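Local coordinates for protein chitinase (Chromobacterium violaceum, PDB 4TXG) that probably hydrolyses chitin, as a family 18 glycoside hydrolase whose natural sequence also includes a carbohydrate-binding module, at residues A288-F293 with V343-T348; A127-V132 with L349-D354; N197-N202 with D295-F300; S337-Y342 with G379-Q384. All coordinates share one frame; numbering follows the deposited sequence.

In the fold
All four contacts lie on one flank of the glycoside hydrolase family 18 barrel, whose eight parallel strands curl into a closed sheet. Helix 338-360 serves three of them: interaction 4 at its start, then interaction 1, then interaction 2. Helix 287-304 serves interactions 1 and 3, whose centres lie about 12 Å apart; interactions 3 and 4 are the most separated pair, at about 23 Å. Along the chain, interactions 1 and 3 fall inside the span closed by interaction 2. The two helices flank strand 308-312 in sequence, where the DxxDxDxE signature of the family falls, so the contacts join the outer helices and adjoining loops next to that part of the barrel.

Interaction 1: residues A288-F293 with V343-T348; sequences AGINAF and VALLQT
The Phe293 ring and the Asn291 amide are the flat groups here, and each meets helix 338-360 at a single atom. Leu345 CD1 comes obliquely to Phe293 CD2, 3.8 Å away. On the amide side, Asn291 OD1 rests 3.6 Å from Thr348 CG2, the two side chains crossing at about a right angle. That same oxygen takes a hydrogen bond from a water, which donates its other hydrogen to Thr348 OG1 at 2.8 Å and so bridges the helices where no direct hydrogen bond does.

Between these two groups sits Ile290, the main wedge. Its CG2 lies 3.6 Å from Thr348 CB. The other branch runs out nearly straight (chi2 167°) and lays CD1 against the opposite helix, 3.7 Å from Ala344 CB and just as near Leu345 N. Thr348 shows a different face to each neighbour: with OG1 beside its own backbone N (chi1 -55°), the hydroxyl turns back along the helix and donates to Ala344 O at 2.8 Å, leaving CG2 pointed at Asn291. Ala344 O is thus gripped twice, by Thr348 OG1 and Thr348 N from opposite faces of its plane.

The helix axes come within 9.6 Å and cross at -35°, running in roughly the same direction, as expected of neighbouring outer helices in a TIM barrel. Met277 of helix 273-278 touches Ile290, Phe293 and Leu345 together, while Val285, in the loop before helix 287-304, packs on Ile290 and Ala344.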
loop_
_atom_site.group_PDB
_atom_site.type_symbol
_atom_site.label_atom_id
_atom_site.label_comp_id
_atom_site.label_asym_id
_atom_site.label_seq_id
_atom_site.Cartn_x
_atom_site.Cartn_y
_atom_site.Cartn_z
ATOM N N ALA A 288 -25.770 1.831 4.966
ATOM C CA ALA A 288 -26.000 1.233 6.282
ATOM C C ALA A 288 -24.798 0.409 6.742
ATOM O O ALA A 288 -24.396 0.481 7.910
ATOM C CB ALA A 288 -27.265 0.373 6.263
ATOM N N GLY A 289 -24.222 -0.362 5.821
ATOM C CA GLY A 289 -23.054 -1.176 6.123
ATOM C C GLY A 289 -21.852 -0.315 6.464
ATOM O O GLY A 289 -21.116 -0.595 7.415
ATOM N N ILE A 290 -21.654 0.733 5.675
ATOM C CA ILE A 290 -20.511 1.632 5.864
ATOM C C ILE A 290 -20.660 2.408 7.185
ATOM O O ILE A 290 -19.679 2.632 7.905
ATOM C CB ILE A 290 -20.361 2.601 4.662
ATOM C CG1 ILE A 290 -19.834 1.843 3.434
ATOM C CG2 ILE A 290 -19.423 3.762 4.999
ATOM C CD1 ILE A 290 -19.940 2.631 2.098
ATOM N N ASN A 291 -21.884 2.792 7.524
ATOM C CA ASN A 291 -22.121 3.451 8.802
ATOM C C ASN A 291 -21.858 2.517 9.977
ATOM O O ASN A 291 -21.241 2.914 10.969
ATOM C CB ASN A 291 -23.554 3.987 8.888
ATOM C CG ASN A 291 -23.774 5.229 8.042
ATOM O OD1 ASN A 291 -22.831 5.840 7.536
ATOM N ND2 ASN A 291 -25.033 5.617 7.898
ATOM N N ALA A 292 -22.329 1.276 9.877
ATOM C CA ALA A 292 -22.102 0.308 10.947
ATOM C C ALA A 292 -20.617 0.061 11.133
ATOM O O ALA A 292 -20.113 0.009 12.264
ATOM C CB ALA A 292 -22.824 -1.006 10.653
ATOM N N PHE A 293 -19.911 -0.097 10.021
ATOM C CA PHE A 293 -18.479 -0.344 10.102
ATOM C C PHE A 293 -17.746 0.843 10.729
ATOM O O PHE A 293 -16.927 0.671 11.639
ATOM C CB PHE A 293 -17.892 -0.645 8.720
ATOM C CG PHE A 293 -16.413 -0.856 8.753
ATOM C CD1 PHE A 293 -15.888 -2.070 9.182
ATOM C CD2 PHE A 293 -15.548 0.162 8.401
ATOM C CE1 PHE A 293 -14.512 -2.268 9.234
ATOM C CE2 PHE A 293 -14.176 -0.031 8.446
ATOM C CZ PHE A 293 -13.665 -1.246 8.865
ATOM N N VAL A 343 -14.811 4.965 -2.041
ATOM C CA VAL A 343 -14.771 6.388 -1.727
ATOM C C VAL A 343 -15.757 6.702 -0.598
ATOM O O VAL A 343 -15.424 7.436 0.338
ATOM C CB VAL A 343 -15.073 7.239 -2.973
ATOM C CG1 VAL A 343 -15.342 8.678 -2.592
ATOM C CG2 VAL A 343 -13.893 7.149 -3.939
ATOM N N ALA A 344 -16.956 6.126 -0.664
ATOM C CA ALA A 344 -17.932 6.330 0.408
ATOM C C ALA A 344 -17.431 5.787 1.754
ATOM O O ALA A 344 -17.629 6.414 2.798
ATOM C CB ALA A 344 -19.264 5.686 0.047
ATOM N N LEU A 345 -16.797 4.619 1.727
ATOM C CA LEU A 345 -16.222 4.047 2.940
ATOM C C LEU A 345 -15.190 4.996 3.564
ATOM O O LEU A 345 -15.252 5.306 4.752
ATOM C CB LEU A 345 -15.568 2.692 2.631
ATOM C CG LEU A 345 -14.748 2.106 3.779
ATOM C CD1 LEU A 345 -15.659 1.812 4.967
ATOM C CD2 LEU A 345 -13.997 0.847 3.342
ATOM N N LEU A 346 -14.249 5.477 2.755
ATOM C CA LEU A 346 -13.175 6.311 3.289
ATOM C C LEU A 346 -13.684 7.676 3.741
ATOM O O LEU A 346 -13.230 8.200 4.757
ATOM C CB LEU A 346 -12.067 6.478 2.249
ATOM C CG LEU A 346 -11.357 5.167 1.860
ATOM C CD1 LEU A 346 -10.253 5.415 0.847
ATOM C CD2 LEU A 346 -10.809 4.467 3.105
ATOM N N GLN A 347 -14.620 8.260 2.990
ATOM C CA GLN A 347 -15.170 9.562 3.369
ATOM C C GLN A 347 -15.922 9.465 4.695
ATOM O O GLN A 347 -15.816 10.347 5.554
ATOM C CB GLN A 347 -16.102 10.112 2.282
ATOM C CG GLN A 347 -16.652 11.482 2.653
ATOM C CD GLN A 347 -17.319 12.197 1.496
ATOM O OE1 GLN A 347 -17.251 11.753 0.349
ATOM N NE2 GLN A 347 -17.963 13.321 1.792
ATOM N N THR A 348 -16.657 8.374 4.876
ATOM C CA THR A 348 -17.441 8.189 6.090
ATOM C C THR A 348 -16.546 7.864 7.281
ATOM O O THR A 348 -16.754 8.361 8.391
ATOM C CB THR A 348 -18.493 7.078 5.911
ATOM O OG1 THR A 348 -19.302 7.379 4.766
ATOM C CG2 THR A 348 -19.404 6.990 7.144
HETATM O O HOH W 1 -22.054 6.722 4.699
#

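Interaction 2: residues A127-V132 with L349-D354; sequences AQTQGV and LRDRLD
Asp354 meets Thr129 with CB, CG and OD2, the two side chains sliding past each other in opposite directions. Its CB lies 3.4 Å from Thr129 OG1. The first torsion (chi1 -78°) sets CG beside the backbone N, where CG too lies 3.4 Å from Thr129 OG1, and from there the two carboxylate oxygens part company. OD2 faces the loop: Thr129 OG1 donates to it at 2.7 Å, on the anti side and 22° out of the carboxylate plane. Thr129 N donates to it as well, at 3.2 Å, nearly along the C-O axis and from the other face of that plane. One oxygen therefore holds both the backbone and the hydroxyl of one threonine.

OD1 is taken by its own helix, where Arg350 NE forms a salt bridge from above the carboxylate plane at 3.0 Å. Arg350 bends back at chi2 and chi3 to get there, and its NH2 goes on to a second carboxylate, Asp390. This nearby positive charge probably helps keep Asp354 ionised.

Thr129 opens a type II beta turn closed by Val132 N on Thr129 O, with Gly131 at the third position, where its positive phi suits glycine. The turn lies in the long lead-in before strand 155-161, the first of the barrel, and clasps an outer helix of the TIM barrel.

On one flank Thr129 CG2 sits 3.6 Å from Asp351 OD2, a carboxylate whose main partner is Arg355. On another, Ala127 O touches Arg350 CD, and at the end of the turn Val132 CG1 lies 3.6 Å from Asp354 O.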
loop_
_atom_site.group_PDB
_atom_site.type_symbol
_atom_site.label_atom_id
_atom_site.label_comp_id
_atom_site.label_asym_id
_atom_site.label_seq_id
_atom_site.Cartn_x
_atom_site.Cartn_y
_atom_site.Cartn_z
ATOM N N ALA A 127 -8.113 15.875 3.278
ATOM C CA ALA A 127 -9.473 16.379 3.346
ATOM C C ALA A 127 -9.954 16.423 4.792
ATOM O O ALA A 127 -10.114 15.385 5.424
ATOM C CB ALA A 127 -10.397 15.511 2.509
ATOM N N GLN A 128 -10.195 17.617 5.318
ATOM C CA GLN A 128 -10.718 17.707 6.678
ATOM C C GLN A 128 -12.237 17.786 6.678
ATOM O O GLN A 128 -12.844 18.370 5.786
ATOM C CB GLN A 128 -10.147 18.913 7.427
ATOM C CG GLN A 128 -10.611 18.965 8.887
ATOM C CD GLN A 128 -10.470 20.329 9.521
ATOM O OE1 GLN A 128 -9.547 21.082 9.204
ATOM N NE2 GLN A 128 -11.391 20.661 10.425
ATOM N N THR A 129 -12.838 17.182 7.695
ATOM C CA THR A 129 -14.267 17.301 7.934
ATOM C C THR A 129 -14.616 18.737 8.322
ATOM O O THR A 129 -14.256 19.204 9.407
ATOM C CB THR A 129 -14.717 16.322 9.034
ATOM O OG1 THR A 129 -14.397 14.981 8.633
ATOM C CG2 THR A 129 -16.215 16.445 9.285
ATOM N N GLN A 130 -15.323 19.433 7.435
ATOM C CA GLN A 130 -15.583 20.866 7.587
ATOM C C GLN A 130 -16.154 21.278 8.947
ATOM O O GLN A 130 -17.168 20.751 9.407
ATOM C CB GLN A 130 -16.535 21.351 6.484
ATOM C CG GLN A 130 -16.904 22.831 6.600
ATOM C CD GLN A 130 -17.982 23.262 5.614
ATOM O OE1 GLN A 130 -17.689 23.627 4.474
ATOM N NE2 GLN A 130 -19.235 23.231 6.055
ATOM N N GLY A 131 -15.484 22.233 9.584
ATOM C CA GLY A 131 -15.966 22.826 10.814
ATOM C C GLY A 131 -15.590 22.089 12.089
ATOM O O GLY A 131 -15.607 22.676 13.170
ATOM N N VAL A 132 -15.274 20.803 11.970
ATOM C CA VAL A 132 -14.918 19.995 13.135
ATOM C C VAL A 132 -13.517 20.360 13.605
ATOM O O VAL A 132 -12.586 20.444 12.800
ATOM C CB VAL A 132 -15.003 18.483 12.817
ATOM C CG1 VAL A 132 -14.474 17.638 13.984
ATOM C CG2 VAL A 132 -16.452 18.099 12.475
ATOM N N LEU A 349 -15.547 7.027 7.055
ATOM C CA LEU A 349 -14.579 6.717 8.098
ATOM C C LEU A 349 -13.853 7.984 8.562
ATOM O O LEU A 349 -13.672 8.200 9.760
ATOM C CB LEU A 349 -13.594 5.687 7.572
ATOM C CG LEU A 349 -12.864 4.702 8.477
ATOM C CD1 LEU A 349 -13.775 4.059 9.503
ATOM C CD2 LEU A 349 -12.268 3.646 7.539
ATOM N N ARG A 350 -13.472 8.825 7.604
ATOM C CA ARG A 350 -12.812 10.103 7.888
ATOM C C ARG A 350 -13.706 10.990 8.745
ATOM O O ARG A 350 -13.267 11.566 9.741
ATOM C CB ARG A 350 -12.448 10.819 6.580
ATOM C CG ARG A 350 -11.838 12.216 6.752
ATOM C CD ARG A 350 -10.335 12.143 7.053
ATOM N NE ARG A 350 -10.054 11.872 8.462
ATOM C CZ ARG A 350 -8.927 11.319 8.906
ATOM N NH1 ARG A 350 -8.751 11.138 10.214
ATOM N NH2 ARG A 350 -7.978 10.947 8.043
ATOM N N ASP A 351 -14.973 11.074 8.358
ATOM C CA ASP A 351 -15.952 11.864 9.096
ATOM C C ASP A 351 -16.115 11.357 10.536
ATOM O O ASP A 351 -16.077 12.143 11.490
ATOM C CB ASP A 351 -17.301 11.835 8.369
ATOM C CG ASP A 351 -18.375 12.628 9.096
ATOM O OD1 ASP A 351 -18.972 12.089 10.050
ATOM O OD2 ASP A 351 -18.615 13.794 8.714
ATOM N N ARG A 352 -16.291 10.048 10.706
ATOM C CA ARG A 352 -16.551 9.521 12.042
ATOM C C ARG A 352 -15.320 9.636 12.928
ATOM O O ARG A 352 -15.429 9.963 14.115
ATOM C CB ARG A 352 -17.001 8.057 11.995
ATOM C CG ARG A 352 -18.302 7.836 11.243
ATOM C CD ARG A 352 -19.467 8.628 11.823
ATOM N NE ARG A 352 -20.702 8.233 11.146
ATOM C CZ ARG A 352 -21.134 8.749 9.999
ATOM N NH1 ARG A 352 -20.453 9.716 9.389
ATOM N NH2 ARG A 352 -22.257 8.300 9.459
ATOM N N LEU A 353 -14.149 9.367 12.359
ATOM C CA LEU A 353 -12.925 9.458 13.147
ATOM C C LEU A 353 -12.566 10.914 13.466
ATOM O O LEU A 353 -12.061 11.195 14.555
ATOM C CB LEU A 353 -11.771 8.758 12.439
ATOM C CG LEU A 353 -11.794 7.234 12.611
ATOM C CD1 LEU A 353 -10.512 6.642 12.078
ATOM C CD2 LEU A 353 -11.983 6.854 14.060
ATOM N N ASP A 354 -12.831 11.839 12.544
ATOM C CA ASP A 354 -12.605 13.258 12.831
ATOM C C ASP A 354 -13.493 13.737 13.979
ATOM O O ASP A 354 -13.033 14.440 14.867
ATOM C CB ASP A 354 -12.863 14.138 11.597
ATOM C CG ASP A 354 -11.709 14.110 10.593
ATOM O OD1 ASP A 354 -10.654 13.522 10.892
ATOM O OD2 ASP A 354 -11.870 14.688 9.497
#

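Interaction 3: residues N197-N202 with D295-F300; sequences NKLSVN and DSAVAF
Leu199 meets helix 287-304 with both its backbone and its side chain. Its backbone N donates to Ser296 OG at 2.9 Å in a nearly straight bond (171°). Further along the side chain, CD2 sits over the centre of one face of the Phe300 ring, a CH-pi contact 3.6 Å from the centroid, while CD1 lies 4.0 Å from Ala297 CB. Val201 CG2 approaches the same ring in its plane, 3.9 Å from Phe300 CE2, so the ring is touched on a face and at an edge. At the more exposed end Lys198 CB rests on Ser296 CB at 3.7 Å, its amine leading away from the helix.

What sets these groups lies a step farther out. Ser296 OG stands between its backbone N and carbonyl carbon (chi1 77°) and also bonds Phe293 O one turn back, which fixes it as acceptor for Leu199. Just past Leu199, Ser200 OG takes Asn202 N in an ST turn as the chain leaves the strand.

Strand 199-200 runs antiparallel to barrel strand 185-193, and Leu199 reaches Val252 on strand 247-253. Phe300 touches Ile250 of that strand and meets Tyr304 edge-to-face, packing the helix against the outside of the barrel.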
loop_
_atom_site.group_PDB
_atom_site.type_symbol
_atom_site.label_atom_id
_atom_site.label_comp_id
_atom_site.label_asym_id
_atom_site.label_seq_id
_atom_site.Cartn_x
_atom_site.Cartn_y
_atom_site.Cartn_z
ATOM N N ASN A 197 -21.362 -6.328 9.637
ATOM C CA ASN A 197 -20.588 -5.260 9.009
ATOM C C ASN A 197 -19.764 -4.445 9.990
ATOM O O ASN A 197 -19.455 -3.286 9.742
ATOM C CB ASN A 197 -21.509 -4.344 8.195
ATOM C CG ASN A 197 -21.972 -5.004 6.915
ATOM O OD1 ASN A 197 -21.220 -5.751 6.300
ATOM N ND2 ASN A 197 -23.225 -4.772 6.535
ATOM N N LYS A 198 -19.366 -5.079 11.086
ATOM C CA LYS A 198 -18.565 -4.406 12.097
ATOM C C LYS A 198 -17.133 -4.905 12.104
ATOM O O LYS A 198 -16.859 -6.064 11.779
ATOM C CB LYS A 198 -19.193 -4.596 13.475
ATOM C CG LYS A 198 -20.539 -3.896 13.586
ATOM C CD LYS A 198 -21.492 -4.638 14.487
ATOM C CE LYS A 198 -21.265 -4.321 15.938
ATOM N NZ LYS A 198 -22.449 -4.770 16.734
ATOM N N LEU A 199 -16.222 -4.010 12.467
ATOM C CA LEU A 199 -14.819 -4.364 12.624
ATOM C C LEU A 199 -14.688 -5.408 13.749
ATOM O O LEU A 199 -15.211 -5.211 14.840
ATOM C CB LEU A 199 -14.014 -3.091 12.923
ATOM C CG LEU A 199 -12.483 -3.143 12.884
ATOM C CD1 LEU A 199 -11.940 -1.740 12.701
ATOM C CD2 LEU A 199 -11.928 -3.768 14.161
ATOM N N SER A 200 -13.992 -6.516 13.494
ATOM C CA SER A 200 -13.917 -7.584 14.498
ATOM C C SER A 200 -12.573 -8.297 14.525
ATOM O O SER A 200 -11.967 -8.518 13.484
ATOM C CB SER A 200 -15.024 -8.621 14.250
ATOM O OG SER A 200 -14.945 -9.699 15.181
ATOM N N VAL A 201 -12.127 -8.669 15.722
ATOM C CA VAL A 201 -11.014 -9.604 15.864
ATOM C C VAL A 201 -11.478 -10.810 16.684
ATOM O O VAL A 201 -10.662 -11.493 17.305
ATOM C CB VAL A 201 -9.771 -8.952 16.549
ATOM C CG1 VAL A 201 -9.109 -7.905 15.625
ATOM C CG2 VAL A 201 -10.145 -8.340 17.893
ATOM N N ASN A 202 -12.788 -11.068 16.678
ATOM C CA ASN A 202 -13.375 -12.123 17.503
ATOM C C ASN A 202 -12.970 -11.965 18.960
ATOM O O ASN A 202 -12.613 -12.940 19.622
ATOM C CB ASN A 202 -12.964 -13.516 17.015
ATOM C CG ASN A 202 -13.757 -13.961 15.814
ATOM O OD1 ASN A 202 -14.905 -14.395 15.940
ATOM N ND2 ASN A 202 -13.155 -13.856 14.645
ATOM N N ASP A 295 -18.802 3.383 12.610
ATOM C CA ASP A 295 -19.080 3.538 14.038
ATOM C C ASP A 295 -18.365 2.462 14.861
ATOM O O ASP A 295 -17.894 2.736 15.970
ATOM C CB ASP A 295 -20.583 3.493 14.302
ATOM C CG ASP A 295 -21.313 4.728 13.768
ATOM O OD1 ASP A 295 -20.654 5.754 13.479
ATOM O OD2 ASP A 295 -22.555 4.677 13.655
ATOM N N SER A 296 -18.281 1.242 14.325
ATOM C CA SER A 296 -17.625 0.152 15.045
ATOM C C SER A 296 -16.119 0.399 15.143
ATOM O O SER A 296 -15.488 -0.012 16.116
ATOM C CB SER A 296 -17.902 -1.212 14.388
ATOM O OG SER A 296 -17.133 -1.411 13.215
ATOM N N ALA A 297 -15.548 1.073 14.149
ATOM C CA ALA A 297 -14.118 1.364 14.164
ATOM C C ALA A 297 -13.804 2.375 15.259
ATOM O O ALA A 297 -12.816 2.235 15.981
ATOM C CB ALA A 297 -13.652 1.875 12.803
ATOM N N VAL A 298 -14.653 3.393 15.380
ATOM C CA VAL A 298 -14.518 4.374 16.456
ATOM C C VAL A 298 -14.576 3.673 17.819
ATOM O O VAL A 298 -13.737 3.915 18.688
ATOM C CB VAL A 298 -15.616 5.464 16.371
ATOM C CG1 VAL A 298 -15.654 6.291 17.645
ATOM C CG2 VAL A 298 -15.385 6.365 15.153
ATOM N N ALA A 299 -15.548 2.785 17.997
ATOM C CA ALA A 299 -15.710 2.111 19.284
ATOM C C ALA A 299 -14.513 1.213 19.586
ATOM O O ALA A 299 -14.090 1.090 20.742
ATOM C CB ALA A 299 -16.999 1.298 19.301
ATOM N N PHE A 300 -13.986 0.576 18.544
ATOM C CA PHE A 300 -12.844 -0.332 18.682
ATOM C C PHE A 300 -11.583 0.427 19.083
ATOM O O PHE A 300 -10.864 0.020 20.003
ATOM C CB PHE A 300 -12.623 -1.080 17.366
ATOM C CG PHE A 300 -11.614 -2.189 17.445
ATOM C CD1 PHE A 300 -10.271 -1.947 17.218
ATOM C CD2 PHE A 300 -12.029 -3.487 17.706
ATOM C CE1 PHE A 300 -9.341 -2.996 17.272
ATOM C CE2 PHE A 300 -11.118 -4.534 17.753
ATOM C CZ PHE A 300 -9.779 -4.287 17.530
#

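Interaction 4: residues S337-Y342 with G379-Q384; sequences SLNKGY and GMETFQ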
loop_
_atom_site.group_PDB
_atom_site.type_symbol
_atom_site.label_atom_id
_atom_site.label_comp_id
_atom_site.label_asym_id
_atom_site.label_seq_id
_atom_site.Cartn_x
_atom_site.Cartn_y
_atom_site.Cartn_z
ATOM N N SER A 337 -19.294 -0.665 -9.307
ATOM C CA SER A 337 -19.697 0.072 -8.115
ATOM C C SER A 337 -18.609 0.178 -7.063
ATOM O O SER A 337 -18.743 0.952 -6.120
ATOM C CB SER A 337 -20.908 -0.598 -7.469
ATOM O OG SER A 337 -21.979 -0.676 -8.385
ATOM N N LEU A 338 -17.568 -0.638 -7.179
ATOM C CA LEU A 338 -16.578 -0.720 -6.103
ATOM C C LEU A 338 -15.833 0.588 -5.863
ATOM O O LEU A 338 -15.459 0.894 -4.725
ATOM C CB LEU A 338 -15.570 -1.839 -6.384
ATOM C CG LEU A 338 -16.161 -3.246 -6.248
ATOM C CD1 LEU A 338 -15.144 -4.309 -6.622
ATOM C CD2 LEU A 338 -16.679 -3.468 -4.836
ATOM N N ASN A 339 -15.601 1.366 -6.912
ATOM C CA ASN A 339 -14.919 2.639 -6.700
ATOM C C ASN A 339 -15.764 3.605 -5.862
ATOM O O ASN A 339 -15.254 4.213 -4.923
ATOM C CB ASN A 339 -14.552 3.295 -8.033
ATOM C CG ASN A 339 -13.252 2.761 -8.588
ATOM O OD1 ASN A 339 -12.178 3.281 -8.286
ATOM N ND2 ASN A 339 -13.338 1.696 -9.369
ATOM N N LYS A 340 -17.039 3.752 -6.214
ATOM C CA LYS A 340 -17.945 4.594 -5.419
ATOM C C LYS A 340 -18.085 4.079 -3.988
ATOM O O LYS A 340 -18.164 4.863 -3.033
ATOM C CB LYS A 340 -19.328 4.669 -6.066
ATOM C CG LYS A 340 -19.323 5.304 -7.432
ATOM C CD LYS A 340 -18.960 6.763 -7.340
ATOM C CE LYS A 340 -20.209 7.624 -7.320
ATOM N NZ LYS A 340 -21.002 7.624 -8.605
ATOM N N GLY A 341 -18.131 2.760 -3.838
ATOM C CA GLY A 341 -18.270 2.164 -2.520
ATOM C C GLY A 341 -17.063 2.448 -1.651
ATOM O O GLY A 341 -17.181 2.683 -0.446
ATOM N N TYR A 342 -15.884 2.421 -2.265
ATOM C CA TYR A 342 -14.644 2.610 -1.523
ATOM C C TYR A 342 -14.470 4.067 -1.125
ATOM O O TYR A 342 -14.041 4.378 -0.010
ATOM C CB TYR A 342 -13.478 2.141 -2.377
ATOM C CG TYR A 342 -12.131 2.070 -1.706
ATOM C CD1 TYR A 342 -11.918 1.257 -0.593
ATOM C CD2 TYR A 342 -11.052 2.765 -2.231
ATOM C CE1 TYR A 342 -10.657 1.158 -0.024
ATOM C CE2 TYR A 342 -9.804 2.675 -1.666
ATOM C CZ TYR A 342 -9.610 1.876 -0.566
ATOM O OH TYR A 342 -8.348 1.800 -0.023
ATOM N N GLY A 379 -8.237 -0.382 -12.797
ATOM C CA GLY A 379 -9.645 -0.443 -12.453
ATOM C C GLY A 379 -10.012 0.401 -11.242
ATOM O O GLY A 379 -11.072 0.213 -10.661
ATOM N N MET A 380 -9.145 1.332 -10.862
ATOM C CA MET A 380 -9.413 2.148 -9.677
ATOM C C MET A 380 -9.470 3.650 -9.983
ATOM O O MET A 380 -9.143 4.482 -9.124
ATOM C CB MET A 380 -8.364 1.822 -8.600
ATOM C CG MET A 380 -8.504 0.364 -8.125
ATOM S SD MET A 380 -7.185 -0.295 -7.091
ATOM C CE MET A 380 -7.354 0.764 -5.665
ATOM N N GLU A 381 -9.917 3.970 -11.202
ATOM C CA GLU A 381 -10.162 5.342 -11.650
ATOM C C GLU A 381 -8.931 6.216 -11.387
ATOM O O GLU A 381 -7.873 5.923 -11.930
ATOM C CB GLU A 381 -11.442 5.884 -10.990
ATOM C CG GLU A 381 -12.649 4.997 -11.407
ATOM C CD GLU A 381 -14.014 5.550 -11.036
ATOM O OE1 GLU A 381 -14.092 6.686 -10.515
ATOM O OE2 GLU A 381 -15.024 4.839 -11.286
ATOM N N THR A 382 -9.051 7.253 -10.562
ATOM C CA THR A 382 -7.884 8.059 -10.181
ATOM C C THR A 382 -7.580 7.979 -8.680
ATOM O O THR A 382 -6.918 8.863 -8.126
ATOM C CB THR A 382 -8.073 9.548 -10.560
ATOM O OG1 THR A 382 -9.183 10.103 -9.834
ATOM C CG2 THR A 382 -8.331 9.697 -12.050
ATOM N N PHE A 383 -8.044 6.916 -8.035
ATOM C CA PHE A 383 -7.896 6.760 -6.584
ATOM C C PHE A 383 -8.336 8.031 -5.850
ATOM O O PHE A 383 -7.596 8.592 -5.035
ATOM C CB PHE A 383 -6.453 6.393 -6.211
ATOM C CG PHE A 383 -6.374 5.443 -5.043
ATOM C CD1 PHE A 383 -7.083 5.709 -3.878
ATOM C CD2 PHE A 383 -5.642 4.270 -5.128
ATOM C CE1 PHE A 383 -7.034 4.841 -2.805
ATOM C CE2 PHE A 383 -5.599 3.395 -4.051
ATOM C CZ PHE A 383 -6.295 3.682 -2.901
ATOM N N GLN A 384 -9.549 8.474 -6.160
ATOM C CA GLN A 384 -10.116 9.674 -5.562
ATOM C C GLN A 384 -10.095 9.634 -4.027
ATOM O O GLN A 384 -10.018 10.676 -3.376
ATOM C CB GLN A 384 -11.554 9.868 -6.062
ATOM C CG GLN A 384 -11.667 10.179 -7.565
ATOM C CD GLN A 384 -11.890 8.946 -8.413
ATOM O OE1 GLN A 384 -11.179 7.945 -8.274
ATOM N NE2 GLN A 384 -12.885 9.007 -9.308
HETATM O O HOH W 2 -12.284 5.798 -6.949
#
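Asn339 packs tightly onto the loop with both ends of its amide and one flat side. ND2 donates to Gly379 O at 3.0 Å, the bond almost straight (169°) and the acceptor in the amide plane. OD1 lies against the backbone, 3.2 Å from Met380 C. The amide also stacks on the Glu381 carboxylate, their planes 12° apart, with Asn339 CG 3.8 Å from Glu381 CD.

Deeper in, Tyr342 and Phe383, both buried, touch more narrowly: Tyr342 CE2 lies 3.7 Å from Phe383 CE1, the rings oblique with planes at 65°. On the partly exposed side, around Asn339 and Gln384, a water donates to Asn339 OD1 and Gln384 OE1. Gln384 also closes the loop upon itself, its NE2 donating to Glu381 OE1 at 2.9 Å.

The loop makes a type II' beta turn from Met380 to Phe383, just after barrel strand 365-371 and helix 374-377, and leans on the start of helix 338-360. Gly379 O accepts from Ser318 OG too, tying in the stretch that follows strand 308-312. With its N-H given to a carbonyl and its oxygen to a water, the amide of Asn339 has a definite orientation: a flip would set oxygen against oxygen at Gly379.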